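PDB 5DLK: TqaA from Penicillium aethiopicum, which is a nonribosomal peptide synthetase whose terminal condensation-like domain, the part in this chain, probably carries out the macrocyclization that releases the peptide. Local coordinates for residues F61-T66 with D417-V422. Sequence-based numbering, arbitrary orientation.
Sequences FIKRGT and DPLDEV. With EDO (1,2-ethanediol), chain E.
Arg64 runs extended from CG to NE (chi2 158°, chi3 -176°), while Glu421 takes the crowded position at chi1, with CG between the backbone N and the carbonyl carbon, and then bends at chi2; the two meet tip to tip. The grip is a side-on, bidentate salt bridge: Arg64 NE lies 2.8 Å from Glu421 OE2 and Arg64 NH2 lies 3.0 Å from Glu421 OE1. Both bonds are nearly straight and stay close to the guanidinium plane, yet they reach the oxygens from above the carboxylate, the two planes being 47° apart. From the opposite face Leu419 N donates to Glu421 OE2, which also accepts from Trp423 NE1, so this buried carboxylate is held firmly in place. Leu419 CD1 lies over one face of the guanidinium, 3.5 Å from Arg64 CZ, and Arg64 NH1 turns back to Val60 O. An alanine at Arg64 would probably leave the Glu421 charge without its mate and Leu419 CD1 without the flat group it packs on. Backbone joins backbone where Asp417 N donates to Arg64 O at 3.0 Å; the Asp417 carboxylate itself bonds Thr265. Just beyond Arg64, Gly65, with positive phi, is the C-prime residue of a Schellman motif ending helix 56-63, and this capped end meets the loop between strands 407-415 and 422-428, which links two sheets of the condensation-domain fold.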
loop_
_atom_site.group_PDB
_atom_site.type_symbol
_atom_site.label_atom_id
_atom_site.label_comp_id
_atom_site.label_asym_id
_atom_site.label_seq_id
_atom_site.Cartn_x
_atom_site.Cartn_y
_atom_site.Cartn_z
ATOM N N PHE A 61 2.790 6.427 3.671
ATOM C CA PHE A 61 1.928 5.693 4.598
ATOM C C PHE A 61 2.198 6.076 6.049
ATOM O O PHE A 61 1.271 6.190 6.842
ATOM C CB PHE A 61 2.101 4.187 4.393
ATOM C CG PHE A 61 1.427 3.673 3.160
ATOM C CD1 PHE A 61 0.070 3.882 2.968
ATOM C CD2 PHE A 61 2.147 2.997 2.177
ATOM C CE1 PHE A 61 -0.573 3.426 1.822
ATOM C CE2 PHE A 61 1.515 2.529 1.023
ATOM C CZ PHE A 61 0.139 2.750 0.845
ATOM N N ILE A 62 3.461 6.266 6.408
ATOM C CA ILE A 62 3.791 6.624 7.794
ATOM C C ILE A 62 3.205 7.980 8.177
ATOM O O ILE A 62 2.600 8.133 9.255
ATOM C CB ILE A 62 5.327 6.598 8.023
ATOM C CG1 ILE A 62 5.801 5.144 7.940
ATOM C CG2 ILE A 62 5.675 7.202 9.372
ATOM C CD1 ILE A 62 7.309 4.970 7.860
ATOM N N LYS A 63 3.312 8.952 7.266
ATOM C CA LYS A 63 2.800 10.285 7.538
ATOM C C LYS A 63 1.295 10.297 7.716
ATOM O O LYS A 63 0.749 11.196 8.353
ATOM C CB LYS A 63 3.154 11.253 6.400
ATOM C CG LYS A 63 4.576 11.771 6.381
ATOM C CD LYS A 63 4.656 12.855 5.283
ATOM C CE LYS A 63 6.056 13.392 5.068
ATOM N NZ LYS A 63 6.642 13.947 6.331
ATOM N N ARG A 64 0.630 9.309 7.130
ATOM C CA ARG A 64 -0.823 9.215 7.179
ATOM C C ARG A 64 -1.320 8.252 8.273
ATOM O O ARG A 64 -2.520 7.918 8.346
ATOM C CB ARG A 64 -1.343 8.804 5.803
ATOM C CG ARG A 64 -1.248 9.987 4.798
ATOM C CD ARG A 64 -1.222 9.556 3.341
ATOM N NE ARG A 64 -1.026 10.731 2.477
ATOM C CZ ARG A 64 0.136 11.363 2.294
ATOM N NH1 ARG A 64 1.251 10.974 2.925
ATOM N NH2 ARG A 64 0.182 12.425 1.495
ATOM N N GLY A 65 -0.397 7.819 9.129
ATOM C CA GLY A 65 -0.770 6.994 10.275
ATOM C C GLY A 65 -1.387 5.677 9.849
ATOM O O GLY A 65 -2.297 5.163 10.513
ATOM N N THR A 66 -0.894 5.126 8.738
ATOM C CA THR A 66 -1.518 3.955 8.140
ATOM C C THR A 66 -1.096 2.721 8.932
ATOM O O THR A 66 0.066 2.335 8.932
ATOM C CB THR A 66 -1.142 3.805 6.662
ATOM O OG1 THR A 66 -1.178 5.100 6.053
ATOM C CG2 THR A 66 -2.149 2.902 5.933
ATOM N N ASP A 417 -5.261 8.210 7.292
ATOM C CA ASP A 417 -5.719 9.599 7.275
ATOM C C ASP A 417 -4.977 10.425 6.234
ATOM O O ASP A 417 -3.858 10.854 6.471
ATOM C CB ASP A 417 -5.551 10.222 8.658
ATOM C CG ASP A 417 -6.437 9.562 9.687
ATOM O OD1 ASP A 417 -7.658 9.783 9.628
ATOM O OD2 ASP A 417 -5.900 8.819 10.516
ATOM N N PRO A 418 -5.614 10.645 5.075
ATOM C CA PRO A 418 -5.013 11.431 3.988
ATOM C C PRO A 418 -4.576 12.820 4.435
ATOM O O PRO A 418 -5.113 13.360 5.405
ATOM C CB PRO A 418 -6.154 11.551 2.956
ATOM C CG PRO A 418 -7.048 10.402 3.223
ATOM C CD PRO A 418 -6.953 10.139 4.731
ATOM N N LEU A 419 -3.632 13.406 3.706
ATOM C CA LEU A 419 -3.237 14.779 3.953
ATOM C C LEU A 419 -4.049 15.713 3.032
ATOM O O LEU A 419 -5.253 15.873 3.233
ATOM C CB LEU A 419 -1.730 14.929 3.766
ATOM C CG LEU A 419 -0.944 13.929 4.636
ATOM C CD1 LEU A 419 0.574 14.099 4.491
ATOM C CD2 LEU A 419 -1.384 14.045 6.102
ATOM N N ASP A 420 -3.428 16.311 2.019
ATOM C CA ASP A 420 -4.193 17.229 1.156
ATOM C C ASP A 420 -4.738 16.541 -0.100
ATOM O O ASP A 420 -5.547 17.120 -0.813
ATOM C CB ASP A 420 -3.332 18.426 0.741
ATOM C CG ASP A 420 -3.022 19.352 1.905
ATOM O OD1 ASP A 420 -3.879 19.488 2.809
ATOM O OD2 ASP A 420 -1.915 19.934 1.911
ATOM N N GLU A 421 -4.296 15.313 -0.360
ATOM C CA GLU A 421 -4.689 14.594 -1.577
ATOM C C GLU A 421 -6.055 13.897 -1.494
ATOM O O GLU A 421 -6.583 13.622 -0.404
ATOM C CB GLU A 421 -3.626 13.553 -1.929
ATOM C CG GLU A 421 -3.678 12.276 -1.069
ATOM C CD GLU A 421 -3.124 12.468 0.343
ATOM O OE1 GLU A 421 -2.430 13.476 0.574
ATOM O OE2 GLU A 421 -3.379 11.595 1.203
ATOM N N VAL A 422 -6.618 13.609 -2.665
ATOM C CA VAL A 422 -7.849 12.835 -2.769
ATOM C C VAL A 422 -7.457 11.466 -3.311
ATOM O O VAL A 422 -6.697 11.379 -4.276
ATOM C CB VAL A 422 -8.886 13.508 -3.699
ATOM C CG1 VAL A 422 -10.080 12.570 -3.956
ATOM C CG2 VAL A 422 -9.340 14.823 -3.091
HETATM C C1 EDO E . -10.076 6.301 8.570
HETATM O O1 EDO E . -9.415 5.686 7.437
HETATM C C2 EDO E . -9.465 5.889 9.922
HETATM O O2 EDO E . -8.147 6.447 10.117
#